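Local coordinates for protein putative glycoside hydrolase (PDB 3GYC) that is a putative glycoside hydrolase of the cellulase-like TIM-barrel family and so probably cleaves glycosidic bonds in carbohydrates, its substrate being unknown, at residues 75-80 against 255-261; 79-83 against 347-353. One frame throughout, in Å; residues are numbered along the deposited sequence.

Overall arrangement
Both contacts start from the loop between strands 71-73 and 88-90, part of the excursion after strand 53-57 of a TIM-barrel fold. Residues 75-80 come first and meet 255-261, at the start of helix 259-273, about 20 Å (centre to centre) from the middle of the chain. Residues 79-83 then meet 347-353, between strand 340-343 and helix 354-357, about 13 Å from that middle. The contact centres lie about 13 Å apart; Q79 and Q80 are shared, and W77 NE1 probably bonds to W82 O. One early excursion thus ties together distant loops, from the protein surface to buried loops over the C-terminal ends of the barrel strands, where TIM-barrel glycosidases commonly have their active site.

Contact 1: residues 75-80 against 255-261; sequences EVWNQQ and RFLPDDY
The ring of F256 lies against the backbone of W77, whose CA sits over its face 4.2 Å from the ring centroid in a CH-pi contact. CG of E75 meets the edge of the same ring in its plane, and the N78 amide, its plane turned 71° from the ring, brings ND2 to that edge too. R255 reaches out extended from CG to NE. Its guanidinium stands almost perpendicular to the W77 indole (88°), with CE3 of W77 and CG1 of V76 over one face; a water in the guanidinium plane joins NH1 to the carbonyl O of V76. The backbone O of R255 takes two bonds, a straighter one from N78 N at 2.8 Å and a longer one from Q79 N at 3.3 Å, the latter donor standing above the carbonyl plane. Q79 bends at chi2 (-66°), which lays its amide along the backbone of L257 and P258, with OE1 3.4 Å from P258 CA, while NE2 donates to N78 OD1 at 3.0 Å. An alanine in place of Q79 is likely to open a gap beside L257 and P258 and leave the N78 amide without the donor that steadies it. Farther along, the Y261 hydroxyl donates to a lone pair of Q80 OE1 at 2.8 Å, in the carbonyl plane, and K313 both makes a cation-pi contact with Y261 and bonds to Q79 O. The contact thus fastens the loop between strands 71-73 and 88-90 to the turn leading into helix 259-273, at the surface of the barrel.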
# COMPACT_ATOMS: atom_id res chain seq x y z
N GLU A 75 15.06 -0.76 -12.95
CA GLU A 75 14.81 -0.20 -11.61
C GLU A 75 13.95 1.08 -11.66
O GLU A 75 13.96 1.83 -12.65
CB GLU A 75 16.14 0.04 -10.83
CG GLU A 75 17.02 1.21 -11.31
CD GLU A 75 17.88 0.94 -12.55
OE1 GLU A 75 17.79 -0.17 -13.17
OE2 GLU A 75 18.69 1.83 -12.90
N VAL A 76 13.18 1.27 -10.60
CA VAL A 76 12.39 2.49 -10.43
C VAL A 76 13.29 3.60 -9.87
O VAL A 76 13.17 4.77 -10.23
CB VAL A 76 11.22 2.28 -9.45
CG1 VAL A 76 10.24 3.44 -9.59
CG2 VAL A 76 10.50 0.95 -9.70
N TRP A 77 14.23 3.20 -9.02
CA TRP A 77 15.13 4.15 -8.31
C TRP A 77 16.35 3.42 -7.80
O TRP A 77 16.39 2.19 -7.73
CB TRP A 77 14.42 4.73 -7.07
CG TRP A 77 13.61 3.71 -6.32
CD1 TRP A 77 14.03 2.54 -5.75
CD2 TRP A 77 12.20 3.79 -6.04
NE1 TRP A 77 12.98 1.89 -5.16
CE2 TRP A 77 11.84 2.62 -5.35
CE3 TRP A 77 11.22 4.72 -6.35
CZ2 TRP A 77 10.52 2.37 -4.93
CZ3 TRP A 77 9.92 4.47 -5.93
CH2 TRP A 77 9.58 3.31 -5.23
N ASN A 78 17.36 4.18 -7.43
CA ASN A 78 18.48 3.60 -6.74
C ASN A 78 18.65 4.26 -5.36
O ASN A 78 19.53 3.92 -4.60
CB ASN A 78 19.76 3.62 -7.60
CG ASN A 78 20.28 5.02 -7.86
OD1 ASN A 78 19.94 5.98 -7.19
ND2 ASN A 78 21.15 5.11 -8.83
N GLN A 79 17.77 5.21 -5.05
CA GLN A 79 17.86 5.93 -3.78
C GLN A 79 17.03 5.32 -2.64
O GLN A 79 17.26 5.65 -1.48
CB GLN A 79 17.41 7.37 -4.01
CG GLN A 79 18.35 8.06 -4.90
CD GLN A 79 19.69 8.21 -4.23
OE1 GLN A 79 19.76 8.75 -3.13
NE2 GLN A 79 20.74 7.80 -4.90
N GLN A 80 16.10 4.42 -2.96
CA GLN A 80 15.25 3.79 -1.92
C GLN A 80 15.53 2.31 -1.75
O GLN A 80 16.06 1.67 -2.68
CB GLN A 80 13.77 3.98 -2.23
CG GLN A 80 13.38 5.35 -2.59
CD GLN A 80 13.71 6.38 -1.51
OE1 GLN A 80 13.77 6.05 -0.34
NE2 GLN A 80 13.94 7.62 -1.92
N ARG A 255 14.79 10.07 -7.54
CA ARG A 255 14.94 8.62 -7.67
C ARG A 255 16.35 8.10 -7.92
O ARG A 255 16.64 6.93 -7.60
CB ARG A 255 14.02 8.10 -8.78
CG ARG A 255 12.58 8.41 -8.47
CD ARG A 255 11.60 7.69 -9.34
NE ARG A 255 10.26 7.79 -8.75
CZ ARG A 255 9.15 7.29 -9.29
NH1 ARG A 255 9.19 6.65 -10.45
NH2 ARG A 255 7.98 7.43 -8.67
N PHE A 256 17.22 8.94 -8.46
CA PHE A 256 18.57 8.52 -8.84
C PHE A 256 19.74 9.33 -8.31
O PHE A 256 20.87 8.95 -8.54
CB PHE A 256 18.64 8.45 -10.37
CG PHE A 256 17.76 7.42 -10.93
CD1 PHE A 256 18.14 6.08 -10.88
CD2 PHE A 256 16.50 7.73 -11.38
CE1 PHE A 256 17.32 5.12 -11.35
CE2 PHE A 256 15.65 6.73 -11.82
CZ PHE A 256 16.07 5.45 -11.81
N LEU A 257 19.50 10.47 -7.68
CA LEU A 257 20.59 11.27 -7.18
C LEU A 257 20.50 11.41 -5.68
O LEU A 257 19.39 11.48 -5.13
CB LEU A 257 20.62 12.62 -7.83
CG LEU A 257 20.99 12.64 -9.31
CD1 LEU A 257 20.73 14.04 -9.77
CD2 LEU A 257 22.42 12.17 -9.61
N PRO A 258 21.67 11.47 -5.01
CA PRO A 258 21.76 11.46 -3.53
C PRO A 258 21.49 12.78 -2.80
O PRO A 258 21.34 12.78 -1.60
CB PRO A 258 23.19 10.99 -3.26
CG PRO A 258 23.95 11.38 -4.49
CD PRO A 258 23.00 11.30 -5.64
N ASP A 259 21.41 13.87 -3.54
CA ASP A 259 21.28 15.21 -2.94
C ASP A 259 20.05 15.41 -2.05
O ASP A 259 20.18 15.98 -1.00
CB ASP A 259 21.35 16.23 -4.05
CG ASP A 259 22.60 16.04 -4.90
OD1 ASP A 259 23.50 16.92 -4.80
OD2 ASP A 259 22.74 14.97 -5.59
N ASP A 260 18.89 14.93 -2.47
CA ASP A 260 17.64 14.99 -1.65
C ASP A 260 17.84 14.32 -0.30
O ASP A 260 17.51 14.91 0.74
CB ASP A 260 16.44 14.36 -2.40
CG ASP A 260 15.90 15.27 -3.53
OD1 ASP A 260 16.54 16.28 -3.80
OD2 ASP A 260 14.84 15.00 -4.14
N TYR A 261 18.41 13.11 -0.28
CA TYR A 261 18.66 12.46 1.00
C TYR A 261 19.65 13.21 1.87
O TYR A 261 19.58 13.15 3.12
CB TYR A 261 19.10 11.01 0.86
CG TYR A 261 17.98 10.01 1.09
CD1 TYR A 261 17.42 9.88 2.35
CD2 TYR A 261 17.49 9.21 0.08
CE1 TYR A 261 16.40 9.02 2.59
CE2 TYR A 261 16.46 8.31 0.32
CZ TYR A 261 15.94 8.20 1.58
OH TYR A 261 14.92 7.33 1.88
O HOH W 1 11.77 5.74 -12.12

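Contact 2: residues 79-83 against 347-353; sequences QQDWG and NFCGPQF. With EDO (1,2-ethanediol), chain C; EDO (1,2-ethanediol), chain D.
The indole of W82 carries CZ of F353 over one face, 3.5 Å above its plane, while the carbonyl O of N347 lies in the plane at its edge. With F348 these rings form an aromatic cluster buried among the loops over the C-terminal ends of the TIM-barrel strands. F353 is sandwiched: CD1 of F348 sits over the centre of one face, CG of Q352 covers the opposite one, and W82 CD1 meets its edge. W82 and F348 touch rim to rim with planes 20° apart, CZ2 of W82 lying 3.5 Å from CE1 of F348. The indole NE1 donates to N347 O at 3.1 Å, nearly in line with the carbonyl, which, with the packing on its face and rim, helps to set the rotation of the ring. The N347 amide is turned nearly parallel to the indole (planes 17° apart) but displaced from its plane, with ND2 3.2 Å from W82 CZ2; ND2 and OD1 bond to V310 O and W236 NE1. Q352 places CG between its backbone N and carbonyl carbon (chi1 77°) and folds at chi2, bringing the amide back to the facing loop; its OE1 bonds to Y36 OH. A water links D81 OD2 to Q352 O, and an ethanediol donates to D81 OD1. Q352 NE2 donates to D81 O at 2.9 Å, with the acceptor almost exactly in the plane of the Q352 amide.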
# COMPACT_ATOMS: atom_id res chain seq x y z
N GLN A 79 17.77 5.21 -5.05
CA GLN A 79 17.86 5.93 -3.78
C GLN A 79 17.03 5.32 -2.64
O GLN A 79 17.26 5.65 -1.48
CB GLN A 79 17.41 7.37 -4.01
CG GLN A 79 18.35 8.06 -4.90
CD GLN A 79 19.69 8.21 -4.23
OE1 GLN A 79 19.76 8.75 -3.13
NE2 GLN A 79 20.74 7.80 -4.90
N GLN A 80 16.10 4.42 -2.96
CA GLN A 80 15.25 3.79 -1.92
C GLN A 80 15.53 2.31 -1.75
O GLN A 80 16.06 1.67 -2.68
CB GLN A 80 13.77 3.98 -2.23
CG GLN A 80 13.38 5.35 -2.59
CD GLN A 80 13.71 6.38 -1.51
OE1 GLN A 80 13.77 6.05 -0.34
NE2 GLN A 80 13.94 7.62 -1.92
N ASP A 81 15.10 1.74 -0.62
CA ASP A 81 15.32 0.31 -0.33
C ASP A 81 14.09 -0.63 -0.54
O ASP A 81 14.08 -1.76 -0.04
CB ASP A 81 15.94 0.12 1.10
CG ASP A 81 17.44 0.53 1.16
OD1 ASP A 81 18.10 0.65 0.07
OD2 ASP A 81 17.95 0.74 2.30
N TRP A 82 13.07 -0.15 -1.23
CA TRP A 82 11.98 -1.00 -1.65
C TRP A 82 12.42 -1.55 -2.99
O TRP A 82 12.92 -0.82 -3.85
CB TRP A 82 10.68 -0.26 -1.83
CG TRP A 82 10.17 0.32 -0.60
CD1 TRP A 82 9.66 -0.34 0.48
CD2 TRP A 82 10.14 1.71 -0.29
NE1 TRP A 82 9.30 0.57 1.45
CE2 TRP A 82 9.59 1.83 1.01
CE3 TRP A 82 10.50 2.88 -0.98
CZ2 TRP A 82 9.36 3.06 1.61
CZ3 TRP A 82 10.29 4.11 -0.36
CH2 TRP A 82 9.73 4.18 0.92
N GLY A 83 12.22 -2.83 -3.18
CA GLY A 83 12.59 -3.44 -4.45
C GLY A 83 14.05 -3.34 -4.86
O GLY A 83 14.95 -3.28 -4.03
N ASN A 347 5.28 2.39 6.32
CA ASN A 347 5.72 1.78 5.07
C ASN A 347 7.22 1.33 5.11
O ASN A 347 7.81 1.15 4.07
CB ASN A 347 5.42 2.62 3.80
CG ASN A 347 6.00 4.05 3.82
OD1 ASN A 347 5.73 4.78 4.70
ND2 ASN A 347 6.72 4.45 2.79
N PHE A 348 7.78 1.15 6.32
CA PHE A 348 9.15 0.67 6.51
C PHE A 348 9.11 -0.61 7.33
O PHE A 348 10.11 -0.99 7.94
CB PHE A 348 10.01 1.75 7.21
CG PHE A 348 9.88 3.09 6.56
CD1 PHE A 348 10.34 3.29 5.28
CD2 PHE A 348 9.29 4.16 7.20
CE1 PHE A 348 10.19 4.52 4.65
CE2 PHE A 348 9.11 5.37 6.58
CZ PHE A 348 9.60 5.55 5.30
N CYS A 349 7.95 -1.25 7.32
CA CYS A 349 7.69 -2.39 8.14
C CYS A 349 8.10 -3.70 7.44
O CYS A 349 7.26 -4.58 7.18
CB CYS A 349 6.23 -2.39 8.50
SG CYS A 349 5.90 -3.47 9.88
N GLY A 350 9.39 -3.84 7.24
CA GLY A 350 9.98 -5.00 6.59
C GLY A 350 11.44 -5.18 6.96
O GLY A 350 12.08 -4.25 7.44
N PRO A 351 11.99 -6.37 6.65
CA PRO A 351 13.32 -6.72 7.11
C PRO A 351 14.50 -5.93 6.52
O PRO A 351 15.56 -5.89 7.15
CB PRO A 351 13.39 -8.23 6.83
CG PRO A 351 12.37 -8.49 5.82
CD PRO A 351 11.29 -7.52 6.05
N GLN A 352 14.32 -5.20 5.43
CA GLN A 352 15.40 -4.36 4.92
C GLN A 352 15.52 -2.98 5.62
O GLN A 352 16.41 -2.22 5.29
CB GLN A 352 15.29 -4.15 3.40
CG GLN A 352 14.22 -3.14 2.86
CD GLN A 352 12.81 -3.66 2.74
OE1 GLN A 352 12.25 -4.37 3.62
NE2 GLN A 352 12.18 -3.29 1.61
N PHE A 353 14.59 -2.65 6.52
CA PHE A 353 14.64 -1.39 7.28
C PHE A 353 14.95 -1.84 8.70
O PHE A 353 14.06 -1.91 9.55
CB PHE A 353 13.32 -0.62 7.16
CG PHE A 353 12.98 -0.25 5.76
CD1 PHE A 353 13.67 0.78 5.12
CD2 PHE A 353 11.96 -0.94 5.06
CE1 PHE A 353 13.36 1.13 3.82
CE2 PHE A 353 11.66 -0.61 3.75
CZ PHE A 353 12.36 0.43 3.13
C1 EDO C . 19.68 -1.99 6.07
O1 EDO C . 21.05 -1.67 6.53
C2 EDO C . 19.58 -2.88 4.84
O2 EDO C . 19.14 -2.19 3.65
C1 EDO D . 20.99 -2.41 -1.44
O1 EDO D . 20.35 -3.13 -0.37
C2 EDO D . 20.13 -1.24 -1.84
O2 EDO D . 18.73 -1.54 -1.91
O HOH W 2 17.00 0.48 4.75